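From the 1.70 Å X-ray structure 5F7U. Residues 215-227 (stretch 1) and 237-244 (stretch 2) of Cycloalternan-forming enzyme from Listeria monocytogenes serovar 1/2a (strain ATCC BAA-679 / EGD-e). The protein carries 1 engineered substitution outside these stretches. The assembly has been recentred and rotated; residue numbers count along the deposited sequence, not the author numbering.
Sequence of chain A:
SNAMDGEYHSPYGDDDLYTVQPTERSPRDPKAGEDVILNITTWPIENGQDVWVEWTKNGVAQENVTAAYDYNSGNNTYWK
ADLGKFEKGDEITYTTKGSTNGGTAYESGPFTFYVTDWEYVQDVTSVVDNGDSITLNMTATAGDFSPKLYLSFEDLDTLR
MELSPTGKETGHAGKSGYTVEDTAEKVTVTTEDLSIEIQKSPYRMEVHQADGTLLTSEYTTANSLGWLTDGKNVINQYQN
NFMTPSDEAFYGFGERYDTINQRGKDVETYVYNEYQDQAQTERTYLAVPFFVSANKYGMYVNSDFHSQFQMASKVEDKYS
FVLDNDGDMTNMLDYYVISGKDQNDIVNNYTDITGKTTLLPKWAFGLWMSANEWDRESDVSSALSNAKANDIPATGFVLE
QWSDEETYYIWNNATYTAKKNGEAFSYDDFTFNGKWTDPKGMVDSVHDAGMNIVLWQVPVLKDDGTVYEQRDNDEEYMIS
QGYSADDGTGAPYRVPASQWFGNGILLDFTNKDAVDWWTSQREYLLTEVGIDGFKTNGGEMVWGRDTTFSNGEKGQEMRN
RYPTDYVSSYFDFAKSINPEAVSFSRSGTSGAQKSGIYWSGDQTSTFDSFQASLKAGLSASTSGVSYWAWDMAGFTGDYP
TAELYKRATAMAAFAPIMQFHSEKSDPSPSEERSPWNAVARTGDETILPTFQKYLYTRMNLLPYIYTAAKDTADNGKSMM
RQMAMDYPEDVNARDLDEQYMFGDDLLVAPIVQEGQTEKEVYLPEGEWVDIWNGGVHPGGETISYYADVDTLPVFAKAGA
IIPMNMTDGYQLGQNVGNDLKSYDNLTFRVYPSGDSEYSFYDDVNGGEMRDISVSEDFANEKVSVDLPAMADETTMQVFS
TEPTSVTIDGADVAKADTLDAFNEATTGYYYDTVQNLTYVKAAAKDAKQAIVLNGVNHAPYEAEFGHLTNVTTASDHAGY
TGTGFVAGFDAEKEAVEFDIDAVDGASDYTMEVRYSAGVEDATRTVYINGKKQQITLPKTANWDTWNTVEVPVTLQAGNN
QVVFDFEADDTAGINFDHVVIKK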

ATOM      1  N   LEU A 215     -19.041 -16.289   7.139  1.00 18.69           N
ATOM      2  CA  LEU A 215     -17.860 -15.448   6.920  1.00 18.05           C
ATOM      3  C   LEU A 215     -16.653 -16.118   7.543  1.00 17.71           C
ATOM      4  O   LEU A 215     -15.711 -16.468   6.834  1.00 18.11           O
ATOM      5  N   THR A 216     -16.714 -16.340   8.856  1.00 17.32           N
ATOM      6  CA  THR A 216     -15.672 -17.081   9.574  1.00 17.32           C
ATOM      7  C   THR A 216     -16.232 -17.638  10.867  1.00 17.07           C
ATOM      8  O   THR A 216     -17.340 -17.280  11.283  1.00 16.94           O
ATOM      9  N   SER A 217     -15.477 -18.509  11.510  1.00 16.80           N
ATOM     10  CA  SER A 217     -15.977 -19.126  12.728  1.00 16.80           C
ATOM     11  C   SER A 217     -14.813 -19.560  13.546  1.00 16.57           C
ATOM     12  O   SER A 217     -13.727 -19.783  13.015  1.00 16.51           O
ATOM     13  N   GLU A 218     -15.056 -19.709  14.842  1.00 16.38           N
ATOM     14  CA  GLU A 218     -14.038 -20.265  15.719  1.00 16.42           C
ATOM     15  C   GLU A 218     -13.810 -21.742  15.462  1.00 17.35           C
ATOM     16  O   GLU A 218     -14.671 -22.435  14.877  1.00 17.61           O
ATOM     17  N   TYR A 219     -12.642 -22.222  15.880  1.00 17.80           N
ATOM     18  CA  TYR A 219     -12.264 -23.606  15.646  1.00 19.55           C
ATOM     19  C   TYR A 219     -13.268 -24.577  16.288  1.00 21.76           C
ATOM     20  O   TYR A 219     -13.838 -24.268  17.341  1.00 21.21           O
ATOM     21  N   THR A 220     -13.505 -25.701  15.599  1.00 30.26           N
ATOM     22  CA  THR A 220     -14.663 -26.580  15.833  1.00 34.97           C
ATOM     23  C   THR A 220     -14.612 -27.319  17.153  1.00 37.17           C
ATOM     24  O   THR A 220     -15.650 -27.733  17.664  1.00 39.53           O
ATOM     25  N   THR A 221     -13.411 -27.497  17.695  1.00 37.71           N
ATOM     26  CA  THR A 221     -13.247 -28.227  18.945  1.00 40.43           C
ATOM     27  C   THR A 221     -13.531 -27.282  20.102  1.00 40.59           C
ATOM     28  O   THR A 221     -13.559 -27.699  21.263  1.00 41.48           O
ATOM     29  N   ALA A 222     -13.754 -26.008  19.754  1.00 39.71           N
ATOM     30  CA  ALA A 222     -14.032 -24.924  20.696  1.00 39.79           C
ATOM     31  C   ALA A 222     -12.889 -24.846  21.722  1.00 39.03           C
ATOM     32  O   ALA A 222     -11.760 -25.236  21.381  1.00 39.65           O
ATOM     33  N   ASN A 223     -13.145 -24.367  22.949  1.00 38.19           N
ATOM     34  CA  ASN A 223     -12.042 -23.895  23.827  1.00 35.85           C
ATOM     35  C   ASN A 223     -10.991 -23.119  23.003  1.00 32.33           C
ATOM     36  O   ASN A 223      -9.770 -23.287  23.141  1.00 32.98           O
ATOM     37  N   SER A 224     -11.497 -22.295  22.099  1.00 29.36           N
ATOM     38  CA  SER A 224     -10.630 -21.637  21.144  1.00 25.17           C
ATOM     39  C   SER A 224     -10.058 -20.361  21.781  1.00 22.04           C
ATOM     40  O   SER A 224      -8.921 -19.961  21.502  1.00 20.77           O
ATOM     41  N   LEU A 225     -10.834 -19.762  22.684  1.00 19.80           N
ATOM     42  CA  LEU A 225     -10.551 -18.432  23.182  1.00 17.43           C
ATOM     43  C   LEU A 225      -9.969 -18.504  24.586  1.00 16.77           C
ATOM     44  O   LEU A 225     -10.602 -19.036  25.499  1.00 17.27           O
ATOM     45  N   GLY A 226      -8.766 -17.961  24.748  1.00 15.65           N
ATOM     46  CA  GLY A 226      -8.024 -18.173  25.988  1.00 15.08           C
ATOM     47  C   GLY A 226      -7.052 -17.083  26.376  1.00 14.11           C
ATOM     48  O   GLY A 226      -6.799 -16.153  25.604  1.00 13.34           O
ATOM     49  N   TRP A 227      -6.511 -17.213  27.581  1.00 14.09           N
ATOM     50  CA  TRP A 227      -5.581 -16.237  28.152  1.00 13.72           C
ATOM     51  C   TRP A 227      -4.550 -17.031  28.963  1.00 14.13           C
ATOM     52  O   TRP A 227      -4.846 -18.127  29.493  1.00 14.87           O
ATOM     53  N   GLN A 237      -0.673 -13.255  27.836  1.00 15.29           N
ATOM     54  CA  GLN A 237      -1.024 -13.447  26.422  1.00 14.93           C
ATOM     55  C   GLN A 237      -2.492 -13.794  26.270  1.00 14.35           C
ATOM     56  O   GLN A 237      -3.108 -14.294  27.213  1.00 14.26           O
ATOM     57  N   TYR A 238      -3.037 -13.527  25.077  1.00 13.63           N
ATOM     58  CA  TYR A 238      -4.373 -13.958  24.698  1.00 13.63           C
ATOM     59  C   TYR A 238      -4.286 -14.749  23.413  1.00 13.25           C
ATOM     60  O   TYR A 238      -3.371 -14.546  22.625  1.00 13.31           O
ATOM     61  N   GLN A 239      -5.257 -15.624  23.181  1.00 13.40           N
ATOM     62  CA  GLN A 239      -5.376 -16.242  21.846  1.00 13.33           C
ATOM     63  C   GLN A 239      -6.825 -16.509  21.486  1.00 13.47           C
ATOM     64  O   GLN A 239      -7.680 -16.665  22.369  1.00 13.34           O
ATOM     65  N   ASN A 240      -7.086 -16.547  20.181  1.00 13.07           N
ATOM     66  CA  ASN A 240      -8.280 -17.202  19.664  1.00 13.66           C
ATOM     67  C   ASN A 240      -7.911 -17.994  18.400  1.00 13.64           C
ATOM     68  O   ASN A 240      -6.859 -17.752  17.781  1.00 13.26           O
ATOM     69  N   ASN A 241      -8.753 -18.965  18.070  1.00 14.14           N
ATOM     70  CA  ASN A 241      -8.486 -19.927  17.011  1.00 14.60           C
ATOM     71  C   ASN A 241      -9.723 -20.097  16.182  1.00 15.10           C
ATOM     72  O   ASN A 241     -10.824 -20.196  16.723  1.00 15.74           O
ATOM     73  N   PHE A 242      -9.526 -20.145  14.865  1.00 14.87           N
ATOM     74  CA  PHE A 242     -10.608 -20.068  13.885  1.00 15.51           C
ATOM     75  C   PHE A 242     -10.465 -21.155  12.830  1.00 16.17           C
ATOM     76  O   PHE A 242      -9.348 -21.590  12.540  1.00 15.73           O
ATOM     77  N   MET A 243     -11.593 -21.603  12.277  1.00 17.56           N
ATOM     78  CA  MET A 243     -11.597 -22.626  11.229  1.00 18.86           C
ATOM     79  C   MET A 243     -11.441 -21.939   9.884  1.00 18.23           C
ATOM     80  O   MET A 243     -12.100 -20.929   9.635  1.00 17.95           O
ATOM     81  N   THR A 244     -10.587 -22.493   9.020  1.00 17.87           N
ATOM     82  CA  THR A 244     -10.376 -21.918   7.692  1.00 17.72           C
ATOM     83  C   THR A 244     -10.317 -22.982   6.586  1.00 18.93           C
ATOM     84  O   THR A 244      -9.498 -23.915   6.668  1.00 19.18           O
TER

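Packing of residues 215-227 against the antiparallel strand 237-243, with 744 Å² buried between them. Backbone pairing holds both ends of the contact: Gly226 N donates to Gln239 O and Gln239 N to Gly226 O (both 2.9 Å), while Met243 N reaches Ser217 O (2.9 Å) and Tyr219 N reaches Asn241 O (2.8 Å). Between these ends lies a type I turn, Tyr219 to Ala222, and side-chain amides take over the pairing. Asn240 (chi1 t), whose CA-to-CB bond points sideways, brings its end nearer: Asn240 ND2 donates to Glu218 OE2 (3.0 Å), and Asn240 OD1 accepts from Ser224 OG (2.8 Å). Ser224 (p) points toward the second stretch, and Ser224 O receives Asn241 ND2 (2.8 Å). Within its own strand, Asn241 (m) ND2 also donates to Gln239 OE1 (2.9 Å), and Asn241 N to Asn240 OD1 (2.8 Å). Apolar contact centres on Met243 (t, t, m), which has the largest covered area, 107 Å². Met243 CE lies over one face of the Tyr219 ring, 4.0 Å from Tyr219 CD1, and also meets Thr220 CB at 3.2 Å; Tyr219 and Thr220 are both t. The side chains of the paired Phe242 (m) and Glu218 (m, t) diverge, yet Phe242 CE1 lies 3.8 Å from Glu218 CG. At the far end Trp227 (p) and Tyr238 (m) share a face of the sheet, with Trp227 CB 3.9 Å from Tyr238 CD1, although the indole leads away. Opposite Gln239 (p, t), Gly226 has no side chain; an ideal CB there would lie 4.0 Å from Gln239 CG. Two waters meet at Met243 O. Water 1 donates to Met243 O (2.8 Å) and accepts from Thr216 OG1 (t; 2.8 Å). Water 2 donates to Met243 O (2.9 Å) and hydrogen-bonds Ser217 OG (p; 2.7 Å).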

ATOM      1  CB  LEU A 215     -18.072 -14.027   7.475  1.00 17.13           C
ATOM      2  CG  LEU A 215     -19.152 -13.200   6.774  1.00 17.38           C
ATOM      3  CD1 LEU A 215     -19.197 -11.794   7.368  1.00 17.01           C
ATOM      4  CD2 LEU A 215     -18.954 -13.148   5.260  1.00 18.16           C
ATOM      5  CB  THR A 216     -14.379 -16.237   9.808  1.00 17.23           C
ATOM      6  OG1 THR A 216     -13.275 -17.102  10.152  1.00 17.43           O
ATOM      7  CG2 THR A 216     -14.586 -15.137  10.860  1.00 16.55           C
ATOM      8  CB  SER A 217     -16.842 -20.344  12.407  1.00 17.65           C
ATOM      9  OG  SER A 217     -16.127 -21.298  11.646  1.00 18.79           O
ATOM     10  CB  GLU A 218     -14.407 -19.995  17.175  1.00 16.32           C
ATOM     11  CG  GLU A 218     -14.200 -18.532  17.575  1.00 16.22           C
ATOM     12  CD  GLU A 218     -14.939 -18.181  18.863  1.00 16.29           C
ATOM     13  OE1 GLU A 218     -15.715 -19.016  19.353  1.00 16.97           O
ATOM     14  OE2 GLU A 218     -14.744 -17.063  19.381  1.00 16.51           O
ATOM     15  CB  TYR A 219     -10.818 -23.876  16.065  1.00 19.20           C
ATOM     16  CG  TYR A 219     -10.208 -25.026  15.302  1.00 19.83           C
ATOM     17  CD1 TYR A 219      -9.907 -24.909  13.931  1.00 19.83           C
ATOM     18  CD2 TYR A 219      -9.944 -26.244  15.932  1.00 20.70           C
ATOM     19  CE1 TYR A 219      -9.368 -25.977  13.219  1.00 21.06           C
ATOM     20  CE2 TYR A 219      -9.384 -27.318  15.229  1.00 21.85           C
ATOM     21  CZ  TYR A 219      -9.107 -27.185  13.871  1.00 22.07           C
ATOM     22  OH  TYR A 219      -8.553 -28.240  13.176  1.00 23.57           O
ATOM     23  CB  THR A 220     -14.879 -27.613  14.696  1.00 37.11           C
ATOM     24  OG1 THR A 220     -16.177 -28.211  14.825  1.00 40.74           O
ATOM     25  CG2 THR A 220     -13.806 -28.725  14.713  1.00 37.84           C
ATOM     26  CB  THR A 221     -11.834 -28.833  19.085  1.00 40.78           C
ATOM     27  OG1 THR A 221     -10.856 -27.812  18.916  1.00 38.39           O
ATOM     28  CG2 THR A 221     -11.610 -29.952  18.054  1.00 42.50           C
ATOM     29  CB  ALA A 222     -15.414 -25.079  21.330  1.00 40.96           C
ATOM     30  CB  ASN A 223     -11.418 -25.051  24.614  1.00 36.87           C
ATOM     31  CG  ASN A 223     -12.442 -25.813  25.419  1.00 39.45           C
ATOM     32  OD1 ASN A 223     -13.263 -25.221  26.128  1.00 39.11           O
ATOM     33  ND2 ASN A 223     -12.421 -27.139  25.295  1.00 40.75           N
ATOM     34  CB  SER A 224     -11.426 -21.350  19.867  1.00 26.26           C
ATOM     35  OG  SER A 224     -12.452 -20.393  20.103  1.00 28.53           O
ATOM     36  CB  LEU A 225     -11.863 -17.630  23.190  1.00 17.74           C
ATOM     37  CG  LEU A 225     -11.925 -16.200  23.720  1.00 17.26           C
ATOM     38  CD1 LEU A 225     -10.945 -15.287  22.987  1.00 16.22           C
ATOM     39  CD2 LEU A 225     -13.356 -15.724  23.565  1.00 18.30           C
ATOM     40  CB  TRP A 227      -6.309 -15.206  29.035  1.00 14.06           C
ATOM     41  CG  TRP A 227      -7.180 -15.846  30.080  1.00 14.94           C
ATOM     42  CD1 TRP A 227      -6.849 -16.100  31.384  1.00 15.53           C
ATOM     43  CD2 TRP A 227      -8.492 -16.373  29.885  1.00 15.61           C
ATOM     44  NE1 TRP A 227      -7.894 -16.734  32.018  1.00 16.59           N
ATOM     45  CE2 TRP A 227      -8.914 -16.915  31.122  1.00 16.71           C
ATOM     46  CE3 TRP A 227      -9.372 -16.425  28.785  1.00 15.63           C
ATOM     47  CZ2 TRP A 227     -10.180 -17.515  31.295  1.00 17.85           C
ATOM     48  CZ3 TRP A 227     -10.624 -17.026  28.952  1.00 16.65           C
ATOM     49  CH2 TRP A 227     -11.014 -17.567  30.202  1.00 17.81           C
ATOM     50  CB  GLN A 237      -0.202 -14.581  25.792  1.00 15.71           C
ATOM     51  CG  GLN A 237       1.255 -14.268  25.455  1.00 17.31           C
ATOM     52  CD  GLN A 237       1.895 -15.324  24.569  1.00 18.27           C
ATOM     53  OE1 GLN A 237       1.590 -16.529  24.684  1.00 18.11           O
ATOM     54  NE2 GLN A 237       2.798 -14.883  23.682  1.00 18.96           N
ATOM     55  CB  TYR A 238      -5.248 -12.750  24.371  1.00 13.59           C
ATOM     56  CG  TYR A 238      -5.766 -11.986  25.547  1.00 14.13           C
ATOM     57  CD1 TYR A 238      -6.825 -12.495  26.310  1.00 14.53           C
ATOM     58  CD2 TYR A 238      -5.239 -10.725  25.877  1.00 14.46           C
ATOM     59  CE1 TYR A 238      -7.340 -11.780  27.386  1.00 15.68           C
ATOM     60  CE2 TYR A 238      -5.748 -10.002  26.968  1.00 15.32           C
ATOM     61  CZ  TYR A 238      -6.793 -10.531  27.712  1.00 15.79           C
ATOM     62  OH  TYR A 238      -7.325  -9.830  28.782  1.00 17.07           O
ATOM     63  CB  GLN A 239      -4.563 -17.551  21.759  1.00 14.05           C
ATOM     64  CG  GLN A 239      -5.127 -18.697  22.597  1.00 15.52           C
ATOM     65  CD  GLN A 239      -4.333 -19.969  22.379  1.00 16.66           C
ATOM     66  OE1 GLN A 239      -4.511 -20.662  21.377  1.00 17.68           O
ATOM     67  NE2 GLN A 239      -3.430 -20.269  23.297  1.00 17.45           N
ATOM     68  CB  ASN A 240      -9.428 -16.215  19.418  1.00 14.09           C
ATOM     69  CG  ASN A 240     -10.807 -16.888  19.518  1.00 15.19           C
ATOM     70  OD1 ASN A 240     -10.906 -18.116  19.648  1.00 15.70           O
ATOM     71  ND2 ASN A 240     -11.864 -16.094  19.464  1.00 15.78           N
ATOM     72  CB  ASN A 241      -8.093 -21.285  17.622  1.00 15.56           C
ATOM     73  CG  ASN A 241      -6.810 -21.194  18.439  1.00 15.58           C
ATOM     74  OD1 ASN A 241      -5.716 -21.413  17.915  1.00 15.76           O
ATOM     75  ND2 ASN A 241      -6.937 -20.835  19.715  1.00 15.71           N
ATOM     76  CB  PHE A 242     -10.591 -18.675  13.234  1.00 14.99           C
ATOM     77  CG  PHE A 242     -10.722 -17.545  14.234  1.00 14.67           C
ATOM     78  CD1 PHE A 242     -11.994 -17.089  14.625  1.00 15.76           C
ATOM     79  CD2 PHE A 242      -9.592 -16.948  14.807  1.00 13.87           C
ATOM     80  CE1 PHE A 242     -12.130 -16.057  15.554  1.00 15.65           C
ATOM     81  CE2 PHE A 242      -9.726 -15.915  15.747  1.00 13.71           C
ATOM     82  CZ  PHE A 242     -10.997 -15.472  16.113  1.00 14.64           C
ATOM     83  CB  MET A 243     -12.911 -23.390  11.239  1.00 21.71           C
ATOM     84  CG  MET A 243     -12.943 -24.535  10.237  1.00 24.66           C
ATOM     85  SD  MET A 243     -14.178 -25.702  10.789  1.00 29.89           S
ATOM     86  CE  MET A 243     -13.309 -26.246  12.247  1.00 28.45           C
ATOM     87  CB  THR A 244      -9.135 -20.991   7.646  1.00 16.46           C
ATOM     88  OG1 THR A 244      -8.867 -20.633   6.281  1.00 17.01           O
ATOM     89  CG2 THR A 244      -7.888 -21.677   8.273  1.00 16.31           C
TER
HETATM   90  O   HOH W   1     -12.407 -18.714   8.023  1.00 17.77           O
HETATM   91  O   HOH W   2     -14.967 -20.765   9.237  1.00 19.68           O